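Long-range contact in putative dioxygenase (1H-3-hydroxy-4-oxoquinaldine 2,4-dioxygenase) (Mycobacteroides abscessus subsp. abscessus, PDB 6RA3), which cleaves the quinolone ring of the Pseudomonas quinolone signal (PQS), a quorum-sensing molecule, with dioxygen to give N-octanoylanthranilate and carbon monoxide: residues T3-D15 against A75-V87. Residues are numbered along the deposited sequence; the frame is centred on the assembly and turned at random.
Sequences TTKTVNGVQIAFD and AADTIGLLDALEV
The N-terminal beta hairpin of the alpha/beta hydrolase fold, strands 3-7 and 10-17 at the edge of the central sheet within this chain, lays one face on helix 71-84 and the residue that follows it: K5 and F14 meet L81 and L85, while V7 and I12 meet L81. With CG anti to the backbone N (chi1 -173°), L81 carries its isobutyl end to the hairpin, where both methyls meet F14: CD1 lies 3.8 Å from F14 CD1 and also reaches V7 CG2 and K5, while CD2 touches F14 CB and lies 4.0 Å from I12 CG2. Farther along, L85 CD2 packs obliquely against the F14 ring, 3.8 Å from CE2. The aliphatic part of K5 runs past the end of the helix, CD touching A84 CB and CE lying 3.9 Å from L85 CD2; its NZ goes on to a hydrogen bond with R63 O of the second subunit. G80, having no side chain, lets V7 CG1 rest 3.6 Å from its CA and beside D77 O. At the type I' turn from V7 to V10, the N8 amide gives D77 OD2 a nearly straight hydrogen bond (ND2 to OD2 2.9 Å, 175°) that lies almost in the amide plane and uses the anti lone pair. The same ND2 makes a weaker, bent bond to A76 O. I12 CD1 comes 3.6 Å from D77 OD1, and V10 CG2 also borders this carboxylate, which is salt-bridged through OD2 to R57. Aliphatic groups and the F14 ring thus make up the apolar part of the contact, while its polar bonds gather at the turn; a carboxylate shared by N8 and R57 would probably remain ionised and limit rotation of the N8 amide.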
ATOM      1  N   THR A   3       6.404   2.036   4.314  1.00 23.05           N
ATOM      2  CA  THR A   3       7.587   1.209   4.372  1.00 24.88           C
ATOM      3  C   THR A   3       7.678   0.571   5.753  1.00 24.96           C
ATOM      4  O   THR A   3       7.041   1.023   6.704  1.00 24.10           O
ATOM      5  CB  THR A   3       8.814   2.068   4.097  1.00 30.37           C
ATOM      6  OG1 THR A   3       8.644   3.292   4.803  1.00 31.94           O
ATOM      7  CG2 THR A   3       8.965   2.384   2.623  1.00 28.99           C
ATOM      8  N   THR A   4       8.493  -0.467   5.854  1.00 24.75           N
ATOM      9  CA  THR A   4       8.736  -1.149   7.107  1.00 22.76           C
ATOM     10  C   THR A   4      10.211  -1.396   7.296  1.00 24.82           C
ATOM     11  O   THR A   4      10.965  -1.580   6.333  1.00 22.07           O
ATOM     12  CB  THR A   4       8.044  -2.517   7.167  1.00 25.61           C
ATOM     13  OG1 THR A   4       8.571  -3.363   6.131  1.00 25.85           O
ATOM     14  CG2 THR A   4       6.572  -2.361   7.025  1.00 26.11           C
ATOM     15  N   LYS A   5      10.596  -1.479   8.564  1.00 25.54           N
ATOM     16  CA  LYS A   5      11.865  -2.046   8.959  1.00 22.38           C
ATOM     17  C   LYS A   5      11.627  -2.985  10.136  1.00 24.86           C
ATOM     18  O   LYS A   5      10.708  -2.787  10.936  1.00 26.21           O
ATOM     19  CB  LYS A   5      12.923  -1.006   9.427  1.00 24.09           C
ATOM     20  CG  LYS A   5      13.632  -0.247   8.370  1.00 33.08           C
ATOM     21  CD  LYS A   5      14.515   0.851   8.978  1.00 33.97           C
ATOM     22  CE  LYS A   5      15.306   1.592   7.885  1.00 39.68           C
ATOM     23  NZ  LYS A   5      16.374   0.722   7.289  1.00 37.44           N
ATOM     24  N   THR A   6      12.470  -4.001  10.211  1.00 24.38           N
ATOM     25  CA  THR A   6      12.622  -4.818  11.408  1.00 33.30           C
ATOM     26  C   THR A   6      13.449  -4.047  12.440  1.00 29.35           C
ATOM     27  O   THR A   6      14.617  -3.738  12.191  1.00 23.64           O
ATOM     28  CB  THR A   6      13.304  -6.134  11.041  1.00 25.22           C
ATOM     29  OG1 THR A   6      12.483  -6.824  10.087  1.00 25.61           O
ATOM     30  CG2 THR A   6      13.512  -7.025  12.280  1.00 31.07           C
ATOM     31  N   VAL A   7      12.840  -3.723  13.578  1.00 25.23           N
ATOM     32  CA  VAL A   7      13.533  -3.102  14.718  1.00 31.78           C
ATOM     33  C   VAL A   7      13.257  -3.934  15.967  1.00 27.86           C
ATOM     34  O   VAL A   7      12.098  -4.232  16.260  1.00 29.37           O
ATOM     35  CB  VAL A   7      13.058  -1.661  14.974  1.00 28.57           C
ATOM     36  CG1 VAL A   7      13.953  -0.979  16.014  1.00 33.98           C
ATOM     37  CG2 VAL A   7      12.999  -0.867  13.694  1.00 26.63           C
ATOM     38  N   ASN A   8      14.309  -4.276  16.712  1.00 27.16           N
ATOM     39  CA  ASN A   8      14.164  -5.141  17.882  1.00 36.41           C
ATOM     40  C   ASN A   8      13.404  -6.405  17.481  1.00 29.28           C
ATOM     41  O   ASN A   8      12.542  -6.901  18.215  1.00 29.39           O
ATOM     42  CB  ASN A   8      13.453  -4.431  19.050  1.00 31.16           C
ATOM     43  CG  ASN A   8      14.167  -3.126  19.522  1.00 31.52           C
ATOM     44  OD1 ASN A   8      15.389  -3.056  19.625  1.00 27.31           O
ATOM     45  ND2 ASN A   8      13.375  -2.101  19.804  1.00 29.30           N
ATOM     46  N   GLY A   9      13.732  -6.918  16.295  1.00 30.00           N
ATOM     47  CA  GLY A   9      13.169  -8.156  15.780  1.00 30.91           C
ATOM     48  C   GLY A   9      11.687  -8.139  15.465  1.00 24.66           C
ATOM     49  O   GLY A   9      11.120  -9.210  15.195  1.00 26.75           O
ATOM     50  N   VAL A  10      11.028  -6.979  15.549  1.00 24.96           N
ATOM     51  CA  VAL A  10       9.626  -6.834  15.177  1.00 17.50           C
ATOM     52  C   VAL A  10       9.496  -5.857  14.003  1.00 25.61           C
ATOM     53  O   VAL A  10      10.412  -5.096  13.683  1.00 26.87           O
ATOM     54  CB  VAL A  10       8.721  -6.399  16.353  1.00 27.86           C
ATOM     55  CG1 VAL A  10       8.915  -7.319  17.516  1.00 25.72           C
ATOM     56  CG2 VAL A  10       8.949  -4.910  16.781  1.00 30.61           C
ATOM     57  N   GLN A  11       8.327  -5.884  13.368  1.00 26.12           N
ATOM     58  CA  GLN A  11       8.080  -5.106  12.155  1.00 26.54           C
ATOM     59  C   GLN A  11       7.443  -3.769  12.501  1.00 21.76           C
ATOM     60  O   GLN A  11       6.318  -3.718  13.018  1.00 23.09           O
ATOM     61  CB  GLN A  11       7.187  -5.846  11.157  1.00 29.74           C
ATOM     62  CG  GLN A  11       7.117  -5.062   9.818  1.00 34.82           C
ATOM     63  CD  GLN A  11       6.613  -5.855   8.653  1.00 34.85           C
ATOM     64  OE1 GLN A  11       7.380  -6.426   7.873  1.00 38.41           O
ATOM     65  NE2 GLN A  11       5.323  -5.855   8.494  1.00 22.99           N
ATOM     66  N   ILE A  12       8.150  -2.689  12.175  1.00 21.54           N
ATOM     67  CA  ILE A  12       7.723  -1.315  12.448  1.00 25.18           C
ATOM     68  C   ILE A  12       7.406  -0.642  11.120  1.00 24.73           C
ATOM     69  O   ILE A  12       8.315  -0.366  10.335  1.00 22.45           O
ATOM     70  CB  ILE A  12       8.817  -0.529  13.202  1.00 23.87           C
ATOM     71  CG1 ILE A  12       9.215  -1.277  14.479  1.00 30.34           C
ATOM     72  CG2 ILE A  12       8.363   0.914  13.486  1.00 25.42           C
ATOM     73  CD1 ILE A  12       8.037  -1.469  15.486  1.00 27.77           C
ATOM     74  N   ALA A  13       6.143  -0.325  10.898  1.00 20.37           N
ATOM     75  CA  ALA A  13       5.736   0.442   9.740  1.00 26.22           C
ATOM     76  C   ALA A  13       5.922   1.929   9.988  1.00 29.02           C
ATOM     77  O   ALA A  13       5.754   2.427  11.106  1.00 25.72           O
ATOM     78  CB  ALA A  13       4.285   0.193   9.408  1.00 27.05           C
ATOM     79  N   PHE A  14       6.227   2.644   8.920  1.00 25.71           N
ATOM     80  CA  PHE A  14       6.497   4.078   9.008  1.00 25.66           C
ATOM     81  C   PHE A  14       6.421   4.698   7.614  1.00 32.17           C
ATOM     82  O   PHE A  14       6.326   3.999   6.595  1.00 22.85           O
ATOM     83  CB  PHE A  14       7.857   4.305   9.651  1.00 25.55           C
ATOM     84  CG  PHE A  14       9.022   3.918   8.784  1.00 25.57           C
ATOM     85  CD1 PHE A  14       9.455   2.608   8.736  1.00 27.16           C
ATOM     86  CD2 PHE A  14       9.684   4.875   8.010  1.00 26.71           C
ATOM     87  CE1 PHE A  14      10.512   2.232   7.919  1.00 30.59           C
ATOM     88  CE2 PHE A  14      10.744   4.510   7.196  1.00 24.36           C
ATOM     89  CZ  PHE A  14      11.177   3.188   7.172  1.00 24.74           C
ATOM     90  N   ASP A  15       6.420   6.026   7.583  1.00 25.28           N
ATOM     91  CA  ASP A  15       6.818   6.748   6.379  1.00 28.33           C
ATOM     92  C   ASP A  15       7.622   7.981   6.774  1.00 32.34           C
ATOM     93  O   ASP A  15       7.606   8.436   7.922  1.00 30.91           O
ATOM     94  CB  ASP A  15       5.619   7.069   5.478  1.00 28.72           C
ATOM     95  CG  ASP A  15       4.711   8.157   6.014  1.00 37.39           C
ATOM     96  OD1 ASP A  15       3.798   8.542   5.248  1.00 34.26           O
ATOM     97  OD2 ASP A  15       4.898   8.634   7.160  1.00 40.46           O
ATOM     98  N   ALA A  75       8.915   2.584  23.003  1.00 34.28           N
ATOM     99  CA  ALA A  75      10.035   3.512  23.015  1.00 37.61           C
ATOM    100  C   ALA A  75      11.311   2.900  22.455  1.00 39.63           C
ATOM    101  O   ALA A  75      12.065   3.572  21.737  1.00 35.38           O
ATOM    102  CB  ALA A  75      10.282   3.985  24.446  1.00 42.49           C
ATOM    103  N   ALA A  76      11.588   1.641  22.781  1.00 33.30           N
ATOM    104  CA  ALA A  76      12.775   1.005  22.243  1.00 37.42           C
ATOM    105  C   ALA A  76      12.659   0.859  20.733  1.00 38.24           C
ATOM    106  O   ALA A  76      13.663   0.970  20.030  1.00 27.95           O
ATOM    107  CB  ALA A  76      12.999  -0.365  22.893  1.00 48.68           C
ATOM    108  N   ASP A  77      11.440   0.591  20.227  1.00 33.62           N
ATOM    109  CA  ASP A  77      11.228   0.397  18.786  1.00 36.30           C
ATOM    110  C   ASP A  77      11.353   1.720  18.032  1.00 39.25           C
ATOM    111  O   ASP A  77      11.964   1.781  16.957  1.00 29.15           O
ATOM    112  CB  ASP A  77       9.834  -0.168  18.470  1.00 35.10           C
ATOM    113  CG  ASP A  77       9.581  -1.571  19.011  1.00 30.37           C
ATOM    114  OD1 ASP A  77       8.383  -1.940  19.029  1.00 32.85           O
ATOM    115  OD2 ASP A  77      10.530  -2.281  19.386  1.00 31.24           O
ATOM    116  N   THR A  78      10.697   2.768  18.547  1.00 30.32           N
ATOM    117  CA  THR A  78      10.699   4.063  17.889  1.00 35.04           C
ATOM    118  C   THR A  78      12.102   4.628  17.847  1.00 34.72           C
ATOM    119  O   THR A  78      12.538   5.144  16.812  1.00 35.69           O
ATOM    120  CB  THR A  78       9.748   5.012  18.615  1.00 33.28           C
ATOM    121  OG1 THR A  78       8.410   4.511  18.534  1.00 29.19           O
ATOM    122  CG2 THR A  78       9.796   6.443  18.012  1.00 37.71           C
ATOM    123  N   ILE A  79      12.838   4.500  18.954  1.00 32.35           N
ATOM    124  CA  ILE A  79      14.222   4.953  18.990  1.00 33.30           C
ATOM    125  C   ILE A  79      15.079   4.139  18.037  1.00 33.74           C
ATOM    126  O   ILE A  79      15.978   4.675  17.373  1.00 31.81           O
ATOM    127  CB  ILE A  79      14.774   4.889  20.428  1.00 35.75           C
ATOM    128  CG1 ILE A  79      14.030   5.877  21.330  1.00 33.12           C
ATOM    129  CG2 ILE A  79      16.286   5.149  20.426  1.00 41.95           C
ATOM    130  CD1 ILE A  79      14.394   5.778  22.800  1.00 42.02           C
ATOM    131  N   GLY A  80      14.867   2.827  17.987  1.00 34.13           N
ATOM    132  CA  GLY A  80      15.681   2.009  17.105  1.00 36.30           C
ATOM    133  C   GLY A  80      15.447   2.361  15.647  1.00 27.88           C
ATOM    134  O   GLY A  80      16.380   2.354  14.835  1.00 32.76           O
ATOM    135  N   LEU A  81      14.198   2.681  15.305  1.00 25.53           N
ATOM    136  CA  LEU A  81      13.865   3.102  13.946  1.00 27.71           C
ATOM    137  C   LEU A  81      14.557   4.419  13.599  1.00 34.88           C
ATOM    138  O   LEU A  81      15.111   4.571  12.507  1.00 26.59           O
ATOM    139  CB  LEU A  81      12.355   3.258  13.801  1.00 23.21           C
ATOM    140  CG  LEU A  81      11.867   3.539  12.380  1.00 28.61           C
ATOM    141  CD1 LEU A  81      11.895   2.245  11.564  1.00 36.56           C
ATOM    142  CD2 LEU A  81      10.509   4.137  12.403  1.00 26.15           C
ATOM    143  N   LEU A  82      14.547   5.377  14.520  1.00 27.27           N
ATOM    144  CA  LEU A  82      15.128   6.689  14.224  1.00 34.61           C
ATOM    145  C   LEU A  82      16.650   6.614  14.037  1.00 34.99           C
ATOM    146  O   LEU A  82      17.205   7.258  13.125  1.00 33.64           O
ATOM    147  CB  LEU A  82      14.727   7.667  15.326  1.00 36.79           C
ATOM    148  CG  LEU A  82      13.212   7.860  15.373  1.00 23.70           C
ATOM    149  CD1 LEU A  82      12.685   8.621  16.635  1.00 30.24           C
ATOM    150  CD2 LEU A  82      12.675   8.592  14.139  1.00 33.41           C
ATOM    151  N   ASP A  83      17.341   5.835  14.877  1.00 28.89           N
ATOM    152  CA  ASP A  83      18.756   5.552  14.667  1.00 35.45           C
ATOM    153  C   ASP A  83      19.006   4.925  13.299  1.00 37.77           C
ATOM    154  O   ASP A  83      19.981   5.266  12.631  1.00 36.08           O
ATOM    155  CB  ASP A  83      19.277   4.628  15.762  1.00 34.66           C
ATOM    156  CG  ASP A  83      19.286   5.282  17.148  1.00 46.14           C
ATOM    157  OD1 ASP A  83      18.983   6.493  17.259  1.00 41.22           O
ATOM    158  OD2 ASP A  83      19.576   4.562  18.132  1.00 45.38           O
ATOM    159  N   ALA A  84      18.140   3.994  12.872  1.00 36.71           N
ATOM    160  CA  ALA A  84      18.305   3.373  11.565  1.00 37.92           C
ATOM    161  C   ALA A  84      18.078   4.385  10.439  1.00 33.28           C
ATOM    162  O   ALA A  84      18.749   4.326   9.400  1.00 36.10           O
ATOM    163  CB  ALA A  84      17.353   2.182  11.416  1.00 34.57           C
ATOM    164  N   LEU A  85      17.146   5.315  10.624  1.00 31.82           N
ATOM    165  CA  LEU A  85      16.863   6.348   9.626  1.00 36.45           C
ATOM    166  C   LEU A  85      17.773   7.571   9.746  1.00 42.09           C
ATOM    167  O   LEU A  85      17.521   8.584   9.076  1.00 33.12           O
ATOM    168  CB  LEU A  85      15.417   6.791   9.727  1.00 30.12           C
ATOM    169  CG  LEU A  85      14.350   5.727   9.444  1.00 37.65           C
ATOM    170  CD1 LEU A  85      12.975   6.224   9.849  1.00 30.69           C
ATOM    171  CD2 LEU A  85      14.357   5.342   7.976  1.00 37.84           C
ATOM    172  N   GLU A  86      18.823   7.465  10.559  1.00 39.46           N
ATOM    173  CA  GLU A  86      19.745   8.548  10.913  1.00 42.89           C
ATOM    174  C   GLU A  86      19.016   9.862  11.177  1.00 44.82           C
ATOM    175  O   GLU A  86      19.365  10.929  10.653  1.00 43.11           O
ATOM    176  CB  GLU A  86      20.799   8.726   9.839  1.00 45.53           C
ATOM    177  CG  GLU A  86      21.577   7.482   9.569  1.00 53.72           C
ATOM    178  CD  GLU A  86      22.476   7.643   8.359  1.00 66.49           C
ATOM    179  OE1 GLU A  86      23.442   8.455   8.432  1.00 58.03           O
ATOM    180  OE2 GLU A  86      22.187   6.964   7.337  1.00 62.13           O
ATOM    181  N   VAL A  87      17.998   9.778  12.014  1.00 41.09           N
ATOM    182  CA  VAL A  87      17.358  10.954  12.571  1.00 37.88           C
ATOM    183  C   VAL A  87      18.167  11.333  13.796  1.00 46.61           C
ATOM    184  O   VAL A  87      18.372  10.505  14.688  1.00 43.90           O
ATOM    185  CB  VAL A  87      15.897  10.681  12.930  1.00 41.54           C
ATOM    186  CG1 VAL A  87      15.326  11.841  13.728  1.00 37.82           C
ATOM    187  CG2 VAL A  87      15.089  10.447  11.655  1.00 41.95           C
TER